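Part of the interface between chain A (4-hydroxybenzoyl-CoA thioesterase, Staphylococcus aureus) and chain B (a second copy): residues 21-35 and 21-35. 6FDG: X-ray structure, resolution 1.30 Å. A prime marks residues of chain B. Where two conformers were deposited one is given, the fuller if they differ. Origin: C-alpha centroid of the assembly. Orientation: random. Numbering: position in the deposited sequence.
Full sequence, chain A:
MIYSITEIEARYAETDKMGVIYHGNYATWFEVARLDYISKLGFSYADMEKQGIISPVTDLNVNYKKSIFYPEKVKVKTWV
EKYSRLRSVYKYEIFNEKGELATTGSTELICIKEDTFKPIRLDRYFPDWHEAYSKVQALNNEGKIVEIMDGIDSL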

ATOM      1  N   ILE A  21       8.109   7.418   7.719  1.00 16.67           N
ATOM      2  CA  ILE A  21       7.768   6.767   6.453  1.00 16.98           C
ATOM      3  C   ILE A  21       8.132   5.296   6.559  1.00 15.80           C
ATOM      4  O   ILE A  21       9.237   4.939   6.806  1.00 16.07           O
ATOM      5  CB  ILE A  21       8.405   7.424   5.248  1.00 16.27           C
ATOM      6  CG1 ILE A  21       8.039   8.927   5.188  1.00 20.70           C
ATOM      7  CG2 ILE A  21       8.063   6.678   3.966  1.00 17.09           C
ATOM      8  CD1 ILE A  21       6.717   9.273   5.178  1.00 21.71           C
ATOM      9  N   TYR A  22       7.108   4.412   6.348  1.00 15.31           N
ATOM     10  CA  TYR A  22       7.306   2.953   6.435  1.00 14.75           C
ATOM     11  C   TYR A  22       8.390   2.529   5.485  1.00 15.17           C
ATOM     12  O   TYR A  22       8.375   2.936   4.298  1.00 14.97           O
ATOM     13  CB  TYR A  22       5.987   2.272   6.161  1.00 15.96           C
ATOM     14  CG  TYR A  22       6.077   0.756   6.185  1.00 15.79           C
ATOM     15  CD1 TYR A  22       6.357   0.087   7.372  1.00 16.74           C
ATOM     16  CD2 TYR A  22       5.927  -0.010   4.996  1.00 16.26           C
ATOM     17  CE1 TYR A  22       6.521  -1.319   7.411  1.00 17.45           C
ATOM     18  CE2 TYR A  22       6.005  -1.410   5.059  1.00 17.61           C
ATOM     19  CZ  TYR A  22       6.369  -1.980   6.243  1.00 16.61           C
ATOM     20  OH  TYR A  22       6.439  -3.401   6.271  1.00 18.76           O
ATOM     21  N   HIS A  23       9.317   1.680   5.904  1.00 14.45           N
ATOM     22  CA  HIS A  23      10.487   1.358   5.146  1.00 15.68           C
ATOM     23  C   HIS A  23      10.102   0.692   3.808  1.00 15.36           C
ATOM     24  O   HIS A  23      10.813   0.836   2.813  1.00 16.28           O
ATOM     25  CB  HIS A  23      11.475   0.446   5.939  1.00 16.09           C
ATOM     26  CG  HIS A  23      11.010  -0.953   6.163  1.00 16.63           C
ATOM     27  ND1 HIS A  23      10.128  -1.311   7.129  1.00 18.11           N
ATOM     28  CD2 HIS A  23      11.359  -2.110   5.557  1.00 16.51           C
ATOM     29  CE1 HIS A  23       9.945  -2.655   7.088  1.00 18.54           C
ATOM     30  NE2 HIS A  23      10.677  -3.145   6.145  1.00 18.82           N
ATOM     31  N   GLY A  24       8.993  -0.037   3.777  1.00 14.54           N
ATOM     32  CA  GLY A  24       8.542  -0.673   2.523  1.00 15.24           C
ATOM     33  C   GLY A  24       8.064   0.274   1.503  1.00 16.67           C
ATOM     34  O   GLY A  24       7.899  -0.189   0.336  1.00 18.28           O
ATOM     35  N   ASN A  25       7.815   1.527   1.765  1.00 14.22           N
ATOM     36  CA  ASN A  25       7.292   2.509   0.801  1.00 14.79           C
ATOM     37  C   ASN A  25       8.378   3.129   0.002  1.00 15.69           C
ATOM     38  O   ASN A  25       8.096   3.774  -1.042  1.00 17.10           O
ATOM     39  CB  ASN A  25       6.441   3.594   1.508  1.00 15.86           C
ATOM     40  CG  ASN A  25       5.218   3.054   2.089  1.00 16.96           C
ATOM     41  OD1 ASN A  25       4.642   2.083   1.601  1.00 19.51           O
ATOM     42  ND2 ASN A  25       4.704   3.706   3.158  1.00 17.99           N
ATOM     43  N   TYR A  26       9.633   2.934   0.355  1.00 14.79           N
ATOM     44  CA  TYR A  26      10.694   3.613  -0.374  1.00 15.85           C
ATOM     45  C   TYR A  26      10.844   3.059  -1.768  1.00 15.03           C
ATOM     46  O   TYR A  26      11.218   3.808  -2.667  1.00 16.49           O
ATOM     47  CB  TYR A  26      12.006   3.494   0.410  1.00 15.87           C
ATOM     48  CG  TYR A  26      12.111   4.414   1.626  1.00 16.75           C
ATOM     49  CD1 TYR A  26      11.343   4.304   2.782  1.00 16.54           C
ATOM     50  CD2 TYR A  26      12.991   5.445   1.560  1.00 17.59           C
ATOM     51  CE1 TYR A  26      11.497   5.112   3.876  1.00 16.70           C
ATOM     52  CE2 TYR A  26      13.180   6.263   2.729  1.00 18.44           C
ATOM     53  CZ  TYR A  26      12.425   6.058   3.804  1.00 17.30           C
ATOM     54  OH  TYR A  26      12.665   6.890   4.944  1.00 18.75           O
ATOM     55  N   ALA A  27      10.526   1.783  -2.013  1.00 14.84           N
ATOM     56  CA  ALA A  27      10.549   1.282  -3.380  1.00 15.50           C
ATOM     57  C   ALA A  27       9.632   2.073  -4.281  1.00 15.50           C
ATOM     58  O   ALA A  27      10.002   2.304  -5.461  1.00 15.08           O
ATOM     59  CB  ALA A  27      10.248  -0.173  -3.396  1.00 16.89           C
ATOM     60  N   THR A  28       8.475   2.513  -3.791  1.00 14.93           N
ATOM     61  CA  THR A  28       7.574   3.323  -4.589  1.00 14.70           C
ATOM     62  C   THR A  28       8.200   4.655  -4.931  1.00 14.70           C
ATOM     63  O   THR A  28       8.059   5.146  -6.073  1.00 15.89           O
ATOM     64  CB  THR A  28       6.198   3.483  -3.932  1.00 16.45           C
ATOM     65  OG1 THR A  28       5.666   2.174  -3.758  1.00 19.91           O
ATOM     66  CG2 THR A  28       5.302   4.345  -4.656  1.00 17.26           C
ATOM     67  N   TRP A  29       8.906   5.250  -3.986  1.00 14.50           N
ATOM     68  CA  TRP A  29       9.570   6.518  -4.272  1.00 15.17           C
ATOM     69  C   TRP A  29      10.710   6.337  -5.255  1.00 14.55           C
ATOM     70  O   TRP A  29      10.851   7.186  -6.160  1.00 15.51           O
ATOM     71  CB  TRP A  29      10.142   7.134  -2.988  1.00 15.17           C
ATOM     72  CG  TRP A  29       9.063   7.648  -2.050  1.00 15.81           C
ATOM     73  CD1 TRP A  29       7.750   7.542  -2.162  1.00 16.32           C
ATOM     74  CD2 TRP A  29       9.304   8.365  -0.820  1.00 16.45           C
ATOM     75  NE1 TRP A  29       7.069   8.159  -1.091  1.00 17.29           N
ATOM     76  CE2 TRP A  29       8.064   8.675  -0.286  1.00 16.38           C
ATOM     77  CE3 TRP A  29      10.449   8.750  -0.150  1.00 18.41           C
ATOM     78  CZ2 TRP A  29       7.876   9.443   0.880  1.00 18.27           C
ATOM     79  CZ3 TRP A  29      10.302   9.492   1.032  1.00 19.51           C
ATOM     80  CH2 TRP A  29       9.013   9.820   1.501  1.00 19.99           C
ATOM     81  N   PHE A  30      11.442   5.222  -5.195  1.00 14.12           N
ATOM     82  CA  PHE A  30      12.480   4.943  -6.223  1.00 15.23           C
ATOM     83  C   PHE A  30      11.795   4.796  -7.559  1.00 15.17           C
ATOM     84  O   PHE A  30      12.375   5.257  -8.571  1.00 15.38           O
ATOM     85  CB  PHE A  30      13.265   3.713  -5.904  1.00 14.80           C
ATOM     86  CG  PHE A  30      14.203   3.808  -4.719  1.00 16.36           C
ATOM     87  CD1 PHE A  30      14.535   4.962  -4.048  1.00 16.45           C
ATOM     88  CD2 PHE A  30      14.873   2.635  -4.337  1.00 16.84           C
ATOM     89  CE1 PHE A  30      15.454   4.968  -2.976  1.00 17.69           C
ATOM     90  CE2 PHE A  30      15.814   2.631  -3.324  1.00 17.12           C
ATOM     91  CZ  PHE A  30      16.074   3.825  -2.643  1.00 18.07           C
ATOM     92  N   GLU A  31      10.615   4.156  -7.652  1.00 13.69           N
ATOM     93  CA  GLU A  31       9.908   4.048  -8.929  0.55 14.39           C
ATOM     94  C   GLU A  31       9.539   5.391  -9.479  1.00 14.78           C
ATOM     95  O   GLU A  31       9.741   5.650 -10.691  1.00 15.56           O
ATOM     96  CB  GLU A  31       8.689   3.171  -8.713  0.55 16.00           C
ATOM     97  CG  GLU A  31       7.739   3.171  -9.889  0.55 15.08           C
ATOM     98  CD  GLU A  31       6.398   2.541  -9.466  0.55 18.74           C
ATOM     99  OE1 GLU A  31       5.382   3.331  -9.223  0.55 18.55           O
ATOM    100  OE2 GLU A  31       6.302   1.277  -9.510  0.55 24.06           O
ATOM    101  N   VAL A  32       8.955   6.260  -8.655  1.00 14.47           N
ATOM    102  CA  VAL A  32       8.592   7.589  -9.099  1.00 14.45           C
ATOM    103  C   VAL A  32       9.835   8.305  -9.649  1.00 14.71           C
ATOM    104  O   VAL A  32       9.800   8.921 -10.723  1.00 15.79           O
ATOM    105  CB  VAL A  32       7.942   8.380  -7.943  1.00 15.51           C
ATOM    106  CG1 VAL A  32       7.782   9.902  -8.273  1.00 17.45           C
ATOM    107  CG2 VAL A  32       6.608   7.799  -7.622  1.00 16.98           C
ATOM    108  N   ALA A  33      10.922   8.228  -8.972  1.00 14.76           N
ATOM    109  CA  ALA A  33      12.177   8.857  -9.392  1.00 16.06           C
ATOM    110  C   ALA A  33      12.724   8.289 -10.648  1.00 14.84           C
ATOM    111  O   ALA A  33      13.142   9.059 -11.554  1.00 16.38           O
ATOM    112  CB  ALA A  33      13.159   8.845  -8.228  1.00 15.93           C
ATOM    113  N   ARG A  34      12.732   6.973 -10.761  1.00 15.71           N
ATOM    114  CA  ARG A  34      13.256   6.326 -11.931  1.00 15.48           C
ATOM    115  C   ARG A  34      12.411   6.656 -13.201  1.00 14.99           C
ATOM    116  O   ARG A  34      12.957   6.947 -14.267  1.00 15.83           O
ATOM    117  CB  ARG A  34      13.178   4.769 -11.688  1.00 16.75           C
ATOM    118  CG  ARG A  34      13.638   3.941 -12.817  1.00 18.51           C
ATOM    119  CD  ARG A  34      13.734   2.466 -12.444  1.00 17.13           C
ATOM    120  NE  ARG A  34      12.475   1.855 -12.102  1.00 16.34           N
ATOM    121  CZ  ARG A  34      12.106   1.483 -10.889  1.00 16.93           C
ATOM    122  NH1 ARG A  34      10.914   0.804 -10.757  1.00 19.49           N
ATOM    123  NH2 ARG A  34      12.721   1.841  -9.775  1.00 16.46           N
ATOM    124  N   LEU A  35      11.102   6.704 -13.045  1.00 15.29           N
ATOM    125  CA  LEU A  35      10.219   7.044 -14.165  1.00 16.21           C
ATOM    126  C   LEU A  35      10.440   8.531 -14.509  1.00 16.55           C
ATOM    127  O   LEU A  35      10.264   8.867 -15.738  1.00 18.71           O
ATOM    128  CB  LEU A  35       8.784   6.683 -13.823  1.00 17.34           C
ATOM    129  CG  LEU A  35       8.476   5.182 -13.823  1.00 19.18           C
ATOM    130  CD1 LEU A  35       7.076   4.911 -13.228  1.00 21.36           C
ATOM    131  CD2 LEU A  35       8.515   4.566 -15.227  1.00 23.18           C
TER
ATOM    132  N   ILE B  21       2.902  -9.945  -7.951  1.00 14.83           N
ATOM    133  CA  ILE B  21       3.029  -9.186  -6.729  1.00 14.85           C
ATOM    134  C   ILE B  21       4.014  -8.093  -6.913  1.00 14.16           C
ATOM    135  O   ILE B  21       5.193  -8.330  -7.276  1.00 15.49           O
ATOM    136  CB  ILE B  21       3.365 -10.119  -5.572  1.00 15.95           C
ATOM    137  CG1 ILE B  21       2.245 -11.196  -5.380  1.00 17.15           C
ATOM    138  CG2 ILE B  21       3.537  -9.341  -4.277  1.00 16.71           C
ATOM    139  CD1 ILE B  21       0.844 -10.694  -5.119  1.00 19.07           C
ATOM    140  N   TYR B  22       3.638  -6.872  -6.578  1.00 13.79           N
ATOM    141  CA  TYR B  22       4.449  -5.682  -6.747  1.00 13.43           C
ATOM    142  C   TYR B  22       5.725  -5.832  -5.909  1.00 14.13           C
ATOM    143  O   TYR B  22       5.644  -6.159  -4.685  1.00 14.57           O
ATOM    144  CB  TYR B  22       3.654  -4.434  -6.344  1.00 14.63           C
ATOM    145  CG  TYR B  22       4.464  -3.159  -6.441  1.00 14.86           C
ATOM    146  CD1 TYR B  22       4.867  -2.617  -7.610  1.00 16.14           C
ATOM    147  CD2 TYR B  22       4.711  -2.419  -5.296  1.00 15.90           C
ATOM    148  CE1 TYR B  22       5.566  -1.409  -7.713  1.00 17.34           C
ATOM    149  CE2 TYR B  22       5.471  -1.212  -5.361  1.00 17.91           C
ATOM    150  CZ  TYR B  22       5.903  -0.819  -6.582  1.00 17.32           C
ATOM    151  OH  TYR B  22       6.599   0.435  -6.638  1.00 19.65           O
ATOM    152  N   HIS B  23       6.895  -5.445  -6.435  1.00 13.86           N
ATOM    153  CA  HIS B  23       8.159  -5.682  -5.788  1.00 14.37           C
ATOM    154  C   HIS B  23       8.273  -4.984  -4.460  1.00 14.65           C
ATOM    155  O   HIS B  23       8.910  -5.480  -3.513  1.00 15.17           O
ATOM    156  CB  HIS B  23       9.336  -5.289  -6.668  1.00 15.47           C
ATOM    157  CG  HIS B  23       9.521  -3.835  -6.901  1.00 15.54           C
ATOM    158  ND1 HIS B  23       8.769  -3.106  -7.784  1.00 17.37           N
ATOM    159  CD2 HIS B  23      10.419  -2.970  -6.358  1.00 15.65           C
ATOM    160  CE1 HIS B  23       9.226  -1.809  -7.752  1.00 16.63           C
ATOM    161  NE2 HIS B  23      10.226  -1.727  -6.884  1.00 17.08           N
ATOM    162  N   GLY B  24       7.595  -3.795  -4.321  1.00 14.05           N
ATOM    163  CA  GLY B  24       7.626  -3.075  -3.062  1.00 15.02           C
ATOM    164  C   GLY B  24       6.870  -3.706  -1.983  1.00 16.35           C
ATOM    165  O   GLY B  24       7.091  -3.321  -0.793  1.00 18.26           O
ATOM    166  N   ASN B  25       6.028  -4.668  -2.168  1.00 14.65           N
ATOM    167  CA  ASN B  25       5.296  -5.304  -1.125  1.00 14.88           C
ATOM    168  C   ASN B  25       6.034  -6.372  -0.415  1.00 14.23           C
ATOM    169  O   ASN B  25       5.604  -6.872   0.650  1.00 16.56           O
ATOM    170  CB  ASN B  25       3.937  -5.913  -1.705  1.00 16.19           C
ATOM    171  CG  ASN B  25       2.989  -4.865  -2.141  1.00 17.95           C
ATOM    172  OD1 ASN B  25       3.039  -3.726  -1.607  1.00 19.95           O
ATOM    173  ND2 ASN B  25       2.195  -5.080  -3.146  1.00 16.57           N
ATOM    174  N   TYR B  26       7.151  -6.809  -0.911  1.00 14.09           N
ATOM    175  CA  TYR B  26       7.947  -7.890  -0.340  1.00 14.22           C
ATOM    176  C   TYR B  26       8.497  -7.501   1.026  1.00 15.12           C
ATOM    177  O   TYR B  26       8.543  -8.385   1.938  1.00 16.16           O
ATOM    178  CB  TYR B  26       9.055  -8.368  -1.233  1.00 15.09           C
ATOM    179  CG  TYR B  26       8.534  -9.218  -2.400  1.00 15.13           C
ATOM    180  CD1 TYR B  26       7.753  -8.754  -3.438  1.00 14.79           C
ATOM    181  CD2 TYR B  26       8.870 -10.602  -2.468  1.00 16.05           C
ATOM    182  CE1 TYR B  26       7.363  -9.544  -4.519  1.00 15.18           C
ATOM    183  CE2 TYR B  26       8.495 -11.374  -3.528  1.00 15.84           C
ATOM    184  CZ  TYR B  26       7.751 -10.849  -4.542  1.00 16.05           C
ATOM    185  OH  TYR B  26       7.473 -11.688  -5.639  1.00 16.79           O
ATOM    186  N   ALA B  27       8.807  -6.240   1.260  1.00 14.30           N
ATOM    187  CA  ALA B  27       9.279  -5.837   2.629  1.00 15.36           C
ATOM    188  C   ALA B  27       8.203  -6.132   3.620  1.00 15.15           C
ATOM    189  O   ALA B  27       8.499  -6.522   4.786  1.00 15.97           O
ATOM    190  CB  ALA B  27       9.602  -4.386   2.652  1.00 16.85           C
ATOM    191  N   THR B  28       6.912  -5.974   3.340  1.00 15.23           N
ATOM    192  CA  THR B  28       5.845  -6.265   4.239  1.00 15.61           C
ATOM    193  C   THR B  28       5.842  -7.747   4.590  1.00 15.90           C
ATOM    194  O   THR B  28       5.604  -8.144   5.744  1.00 16.28           O
ATOM    195  CB  THR B  28       4.484  -5.841   3.665  1.00 16.08           C
ATOM    196  OG1 THR B  28       4.508  -4.405   3.492  1.00 19.50           O
ATOM    197  CG2 THR B  28       3.326  -6.164   4.499  1.00 16.70           C
ATOM    198  N   TRP B  29       6.017  -8.575   3.594  1.00 14.36           N
ATOM    199  CA  TRP B  29       6.081 -10.054   3.799  1.00 15.24           C
ATOM    200  C   TRP B  29       7.310 -10.414   4.667  1.00 15.71           C
ATOM    201  O   TRP B  29       7.149 -11.282   5.583  1.00 15.39           O
ATOM    202  CB  TRP B  29       6.111 -10.778   2.512  1.00 14.97           C
ATOM    203  CG  TRP B  29       4.838 -10.739   1.702  1.00 15.91           C
ATOM    204  CD1 TRP B  29       3.720 -10.007   2.001  1.00 17.54           C
ATOM    205  CD2 TRP B  29       4.601 -11.421   0.478  1.00 15.36           C
ATOM    206  NE1 TRP B  29       2.784 -10.221   0.969  1.00 16.77           N
ATOM    207  CE2 TRP B  29       3.295 -11.117   0.104  1.00 15.83           C
ATOM    208  CE3 TRP B  29       5.330 -12.331  -0.258  1.00 17.78           C
ATOM    209  CZ2 TRP B  29       2.709 -11.674  -1.078  1.00 17.12           C
ATOM    210  CZ3 TRP B  29       4.760 -12.884  -1.391  1.00 19.56           C
ATOM    211  CH2 TRP B  29       3.439 -12.583  -1.767  1.00 19.26           C
ATOM    212  N   PHE B  30       8.427  -9.788   4.423  1.00 14.50           N
ATOM    213  CA  PHE B  30       9.599 -10.024   5.334  1.00 14.16           C
ATOM    214  C   PHE B  30       9.264  -9.654   6.707  1.00 14.76           C
ATOM    215  O   PHE B  30       9.708 -10.337   7.709  1.00 15.57           O
ATOM    216  CB  PHE B  30      10.820  -9.311   4.838  1.00 14.95           C
ATOM    217  CG  PHE B  30      11.476  -9.844   3.600  1.00 15.28           C
ATOM    218  CD1 PHE B  30      11.122 -10.979   2.913  1.00 16.25           C
ATOM    219  CD2 PHE B  30      12.541  -9.114   3.049  1.00 16.10           C
ATOM    220  CE1 PHE B  30      11.828 -11.401   1.789  1.00 17.59           C
ATOM    221  CE2 PHE B  30      13.278  -9.552   1.943  1.00 17.17           C
ATOM    222  CZ  PHE B  30      12.875 -10.669   1.316  1.00 16.65           C
ATOM    223  N   GLU B  31       8.554  -8.542   6.908  1.00 13.92           N
ATOM    224  CA  GLU B  31       8.199  -8.099   8.269  1.00 15.66           C
ATOM    225  C   GLU B  31       7.237  -9.091   8.948  1.00 15.64           C
ATOM    226  O   GLU B  31       7.433  -9.455  10.128  1.00 16.61           O
ATOM    227  CB  GLU B  31       7.584  -6.726   8.188  1.00 16.83           C
ATOM    228  CG  GLU B  31       7.273  -6.114   9.572  1.00 18.79           C
ATOM    229  CD  GLU B  31       7.054  -4.596   9.393  1.00 22.40           C
ATOM    230  OE1 GLU B  31       7.854  -3.756   9.873  1.00 25.58           O
ATOM    231  OE2 GLU B  31       6.010  -4.299   8.786  1.00 22.02           O
ATOM    232  N   VAL B  32       6.231  -9.612   8.243  1.00 15.12           N
ATOM    233  CA  VAL B  32       5.355 -10.635   8.772  1.00 14.81           C
ATOM    234  C   VAL B  32       6.209 -11.853   9.194  1.00 15.54           C
ATOM    235  O   VAL B  32       6.029 -12.359  10.321  1.00 16.22           O
ATOM    236  CB  VAL B  32       4.278 -10.998   7.763  1.00 14.57           C
ATOM    237  CG1 VAL B  32       3.529 -12.257   8.186  1.00 16.79           C
ATOM    238  CG2 VAL B  32       3.289  -9.843   7.554  1.00 17.31           C
ATOM    239  N   ALA B  33       7.129 -12.257   8.365  1.00 15.10           N
ATOM    240  CA  ALA B  33       7.971 -13.464   8.679  1.00 14.97           C
ATOM    241  C   ALA B  33       8.909 -13.161   9.867  1.00 14.18           C
ATOM    242  O   ALA B  33       9.028 -14.053  10.722  1.00 16.56           O
ATOM    243  CB  ALA B  33       8.649 -13.849   7.416  1.00 15.66           C
ATOM    244  N   ARG B  34       9.498 -12.018   9.919  1.00 15.12           N
ATOM    245  CA  ARG B  34      10.378 -11.681  11.035  1.00 15.72           C
ATOM    246  C   ARG B  34       9.661 -11.603  12.331  1.00 16.10           C
ATOM    247  O   ARG B  34      10.139 -12.125  13.382  1.00 16.57           O
ATOM    248  CB  ARG B  34      11.050 -10.338  10.682  1.00 17.26           C
ATOM    249  CG  ARG B  34      11.940  -9.784  11.745  1.00 17.34           C
ATOM    250  CD  ARG B  34      12.632  -8.553  11.250  1.00 17.88           C
ATOM    251  NE  ARG B  34      11.819  -7.359  10.967  1.00 18.36           N
ATOM    252  CZ  ARG B  34      11.510  -6.859   9.759  1.00 18.47           C
ATOM    253  NH1 ARG B  34      11.782  -7.468   8.616  1.00 17.90           N
ATOM    254  NH2 ARG B  34      10.815  -5.702   9.725  1.00 20.72           N
ATOM    255  N   LEU B  35       8.437 -11.034  12.368  1.00 15.44           N
ATOM    256  CA  LEU B  35       7.671 -10.976  13.597  1.00 15.37           C
ATOM    257  C   LEU B  35       7.206 -12.360  13.975  1.00 16.42           C
ATOM    258  O   LEU B  35       7.128 -12.677  15.203  1.00 17.29           O
ATOM    259  CB  LEU B  35       6.516 -10.026  13.449  1.00 16.71           C
ATOM    260  CG  LEU B  35       6.904  -8.557  13.370  1.00 20.77           C
ATOM    261  CD1 LEU B  35       5.776  -7.628  12.907  1.00 21.21           C
ATOM    262  CD2 LEU B  35       7.372  -8.033  14.690  1.00 23.65           C
TER
HETATM  263  O   HOH W   1      10.774  -5.910   6.405  1.00 17.85           O
HETATM  264  O   HOH W   2       8.703  -1.252  10.097  1.00 36.53           O
HETATM  265  O   HOH W   3      11.340   0.748  -7.420  1.00 16.75           O

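The two copies of the 21-35 stretch meet around a near-twofold arrangement in which the turn leading into each helix packs against the first part of the other helix. Gly24 lies beside Ala27′ and Ala27 beside Gly24′, with CA atoms 5.2 and 5.3 Å apart, and together the stretches bury 505 Å². At the centre the approach is close because the residues are small: the Ala27′ CB methyl sits 3.9 Å from Gly24 CA, and Ala27 CB lies equally far from Gly24′ CA. An ideal CB on Gly24 would point toward the other chain and come within 3.5 Å of Ala27′ CB, but its real clash would be within its own chain, 2.7 Å from Tyr22 CE2. The carbonyl atoms Gly24 O and Gly24′ O face each other at 3.4 Å; both are acceptors, so this is a contact without a hydrogen bond.

Polar groups surround this core. Tyr22, with a t rotamer at chi1, extends its ring across the interface, and its OH donates to Glu31′ OE2 at 2.7 Å, the carboxylate oxygen lying at the ring edge. The reciprocal pair is looser. Tyr22′ OH lies 3.0 Å from Glu31 OE2, a weak hydrogen bond if its proton is directed there, and 3.5 Å from Thr28 OG1, a weak hydrogen bond in which either hydroxyl could be the donor. The tyrosine has one proton and cannot donate to both, so which acceptor takes it is left open.

Three waters satisfy much of the remaining chemistry, since the imidazoles do not bond directly to the opposite helix. His23 NE2 binds water 1 at 2.8 Å; that water donates to Ala27′ O at 2.9 Å and accepts from Arg34′ NH1 at 2.9 Å. A carbonyl in the first turn of the helix and a guanidinium are thus joined to the histidine of the other chain through one solvent molecule. Water 3 repeats the motif, 2.8 Å from His23′ NE2, donating to Ala27 O at 2.8 Å and accepting from Arg34 NH2 at 2.9 Å. Each Ala27 carbonyl therefore serves two partners, because it also accepts the helical bond from the amide of residue 31, Glu31 N to Ala27 O and Glu31′ N to Ala27′ O both being 2.9 Å.

Water 2 links His23 ND1, at 3.3 Å, to Glu31′ OE1, to which it donates at 2.7 Å. The Glu31′ carboxylate is well supplied: OE2 receives the tyrosine proton, while OE1 takes the water and forms a salt bridge with Arg34′ NH2 at 3.5 Å, one helical turn along. Glu31 OE1 instead finds its partner elsewhere in the structure.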